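Local coordinates for long form salivary protein D7L1 (Aedes aegypti, PDB 3DXL) that binds and sequesters biogenic amines and leukotrienes of the host's response to the bite, thereby modulating mosquito blood feeding, at residues R176-L181 against D258-A263. Residues are numbered along the deposited sequence; the frame is centred on the assembly and turned at random.
Sequences RQYTVL and DDFKEA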
loop_
_atom_site.group_PDB
_atom_site.type_symbol
_atom_site.label_atom_id
_atom_site.label_comp_id
_atom_site.label_asym_id
_atom_site.label_seq_id
_atom_site.Cartn_x
_atom_site.Cartn_y
_atom_site.Cartn_z
ATOM N N ARG A 176 5.829 15.120 -15.149
ATOM C CA ARG A 176 5.439 15.709 -13.871
ATOM C C ARG A 176 4.415 16.821 -14.044
ATOM O O ARG A 176 3.781 17.234 -13.073
ATOM C CB ARG A 176 6.651 16.230 -13.110
ATOM C CG ARG A 176 7.562 15.141 -12.586
ATOM C CD ARG A 176 8.609 15.744 -11.692
ATOM N NE ARG A 176 9.505 14.731 -11.137
ATOM C CZ ARG A 176 10.498 14.995 -10.296
ATOM N NH1 ARG A 176 10.727 16.242 -9.898
ATOM N NH2 ARG A 176 11.262 14.008 -9.847
ATOM N N GLN A 177 4.259 17.293 -15.279
ATOM C CA GLN A 177 3.233 18.292 -15.610
ATOM C C GLN A 177 1.977 17.650 -16.208
ATOM O O GLN A 177 1.160 18.317 -16.859
ATOM C CB GLN A 177 3.806 19.373 -16.533
ATOM C CG GLN A 177 4.919 20.197 -15.892
ATOM C CD GLN A 177 5.457 21.263 -16.816
ATOM O OE1 GLN A 177 4.856 22.327 -16.974
ATOM N NE2 GLN A 177 6.593 20.983 -17.437
ATOM N N TYR A 178 1.822 16.350 -15.972
ATOM C CA TYR A 178 0.612 15.607 -16.369
ATOM C C TYR A 178 0.420 15.465 -17.879
ATOM O O TYR A 178 -0.694 15.278 -18.349
ATOM C CB TYR A 178 -0.656 16.171 -15.694
ATOM C CG TYR A 178 -0.707 15.877 -14.210
ATOM C CD1 TYR A 178 -1.135 14.632 -13.738
ATOM C CD2 TYR A 178 -0.312 16.830 -13.281
ATOM C CE1 TYR A 178 -1.173 14.350 -12.383
ATOM C CE2 TYR A 178 -0.338 16.561 -11.913
ATOM C CZ TYR A 178 -0.785 15.313 -11.469
ATOM O OH TYR A 178 -0.837 15.003 -10.119
ATOM N N THR A 179 1.507 15.536 -18.639
ATOM C CA THR A 179 1.458 15.157 -20.045
ATOM C C THR A 179 1.344 13.639 -20.136
ATOM O O THR A 179 2.144 12.904 -19.545
ATOM C CB THR A 179 2.687 15.669 -20.808
ATOM O OG1 THR A 179 2.589 17.088 -20.897
ATOM C CG2 THR A 179 2.750 15.102 -22.214
ATOM N N VAL A 180 0.341 13.173 -20.863
ATOM C CA VAL A 180 0.110 11.745 -21.043
ATOM C C VAL A 180 0.824 11.257 -22.299
ATOM O O VAL A 180 0.341 11.452 -23.415
ATOM C CB VAL A 180 -1.395 11.421 -21.129
ATOM C CG1 VAL A 180 -1.597 9.916 -21.282
ATOM C CG2 VAL A 180 -2.150 11.935 -19.888
ATOM N N LEU A 181 1.992 10.655 -22.118
ATOM C CA LEU A 181 2.737 10.066 -23.221
ATOM C C LEU A 181 2.084 8.762 -23.696
ATOM O O LEU A 181 1.263 8.171 -22.982
ATOM C CB LEU A 181 4.206 9.863 -22.833
ATOM C CG LEU A 181 4.949 11.110 -22.333
ATOM C CD1 LEU A 181 6.342 10.744 -21.867
ATOM C CD2 LEU A 181 5.029 12.188 -23.421
ATOM N N ASP A 258 -8.838 18.474 -12.500
ATOM C CA ASP A 258 -8.206 19.351 -11.525
ATOM C C ASP A 258 -8.212 18.751 -10.124
ATOM O O ASP A 258 -7.181 18.748 -9.448
ATOM C CB ASP A 258 -8.841 20.742 -11.543
ATOM C CG ASP A 258 -8.623 21.457 -12.865
ATOM O OD1 ASP A 258 -7.497 21.394 -13.399
ATOM O OD2 ASP A 258 -9.585 22.068 -13.365
ATOM N N ASP A 259 -9.353 18.217 -9.699
ATOM C CA ASP A 259 -9.433 17.510 -8.426
ATOM C C ASP A 259 -8.525 16.289 -8.412
ATOM O O ASP A 259 -7.883 16.015 -7.398
ATOM C CB ASP A 259 -10.876 17.097 -8.137
ATOM C CG ASP A 259 -11.757 18.269 -7.781
ATOM O OD1 ASP A 259 -11.242 19.393 -7.629
ATOM O OD2 ASP A 259 -12.971 18.045 -7.621
ATOM N N PHE A 260 -8.475 15.560 -9.527
ATOM C CA PHE A 260 -7.562 14.418 -9.635
ATOM C C PHE A 260 -6.106 14.813 -9.434
ATOM O O PHE A 260 -5.381 14.168 -8.668
ATOM C CB PHE A 260 -7.720 13.657 -10.958
ATOM C CG PHE A 260 -6.647 12.633 -11.177
ATOM C CD1 PHE A 260 -6.676 11.424 -10.487
ATOM C CD2 PHE A 260 -5.581 12.893 -12.025
ATOM C CE1 PHE A 260 -5.664 10.486 -10.655
ATOM C CE2 PHE A 260 -4.574 11.964 -12.196
ATOM C CZ PHE A 260 -4.620 10.759 -11.516
ATOM N N LYS A 261 -5.658 15.843 -10.144
ATOM C CA LYS A 261 -4.273 16.289 -10.016
ATOM C C LYS A 261 -3.975 16.704 -8.577
ATOM O O LYS A 261 -2.926 16.376 -8.044
ATOM C CB LYS A 261 -3.969 17.414 -11.000
ATOM C CG LYS A 261 -4.010 16.962 -12.455
ATOM C CD LYS A 261 -3.912 18.141 -13.412
ATOM C CE LYS A 261 -4.007 17.669 -14.843
ATOM N NZ LYS A 261 -3.869 18.801 -15.811
ATOM N N GLU A 262 -4.918 17.391 -7.940
ATOM C CA GLU A 262 -4.752 17.783 -6.551
ATOM C C GLU A 262 -4.629 16.567 -5.621
ATOM O O GLU A 262 -3.731 16.502 -4.772
ATOM C CB GLU A 262 -5.886 18.707 -6.115
ATOM C CG GLU A 262 -5.628 19.328 -4.773
ATOM C CD GLU A 262 -6.626 20.396 -4.354
ATOM O OE1 GLU A 262 -7.499 20.806 -5.159
ATOM O OE2 GLU A 262 -6.510 20.837 -3.199
ATOM N N ALA A 263 -5.513 15.593 -5.809
ATOM C CA ALA A 263 -5.506 14.378 -5.005
ATOM C C ALA A 263 -4.225 13.564 -5.220
ATOM O O ALA A 263 -3.632 13.040 -4.271
ATOM C CB ALA A 263 -6.719 13.550 -5.336
HETATM O O HOH W 1 -2.615 17.659 -18.195
#
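The aliphatic chain of Lys261 lies flat across one face of the Tyr178 ring, running opposite to the tyrosine side chain, so that the ammonium end lies beside Tyr178 CB and is joined to the tyrosine carbonyl by a water, while the phenol oxygen comes near the Lys261 carbonyl. Tyr178 is the C-prime residue of the Schellman motif that ends helix 172-175, and the contact ties this helix end to the flank of helix 257-271 in the mainly helical C-terminal part, of the PBP/GOBP (odorant-binding-protein) fold. The evidence for the motif is the positive phi of Tyr178, 67°, and the bonds Thr179 N to Gln174 O and Tyr178 N to Ile175 O. The contact is a CH-pi one: Lys261 CG stands 3.6 Å from the Tyr178 ring centroid, only 4° off the ring normal. The chain is extended beyond CG (chi2 171°), which carries it along the whole ring: Lys261 CB meets Tyr178 CE2 at 3.8 Å, and Lys261 CE meets Tyr178 CB, also at 3.8 Å. Phe260 adds a lighter apolar touch, its CE2 4.2 Å from Tyr178 CE1, while Phe215 and Val252 pack on it from other helices. The Tyr178 hydroxyl is hydrogen-bonded to Asp265, a noradrenaline-binding residue, and Arg176, two residues before Tyr178, is another, salt-bridged to Glu158. The bond to Asp265 is consistent with a second-shell role for Tyr178, steadying Asp265 at the amine pocket. At the other end of the ring, the water accepts from Lys261 NZ at 2.9 Å and donates to Tyr178 O at 3.1 Å.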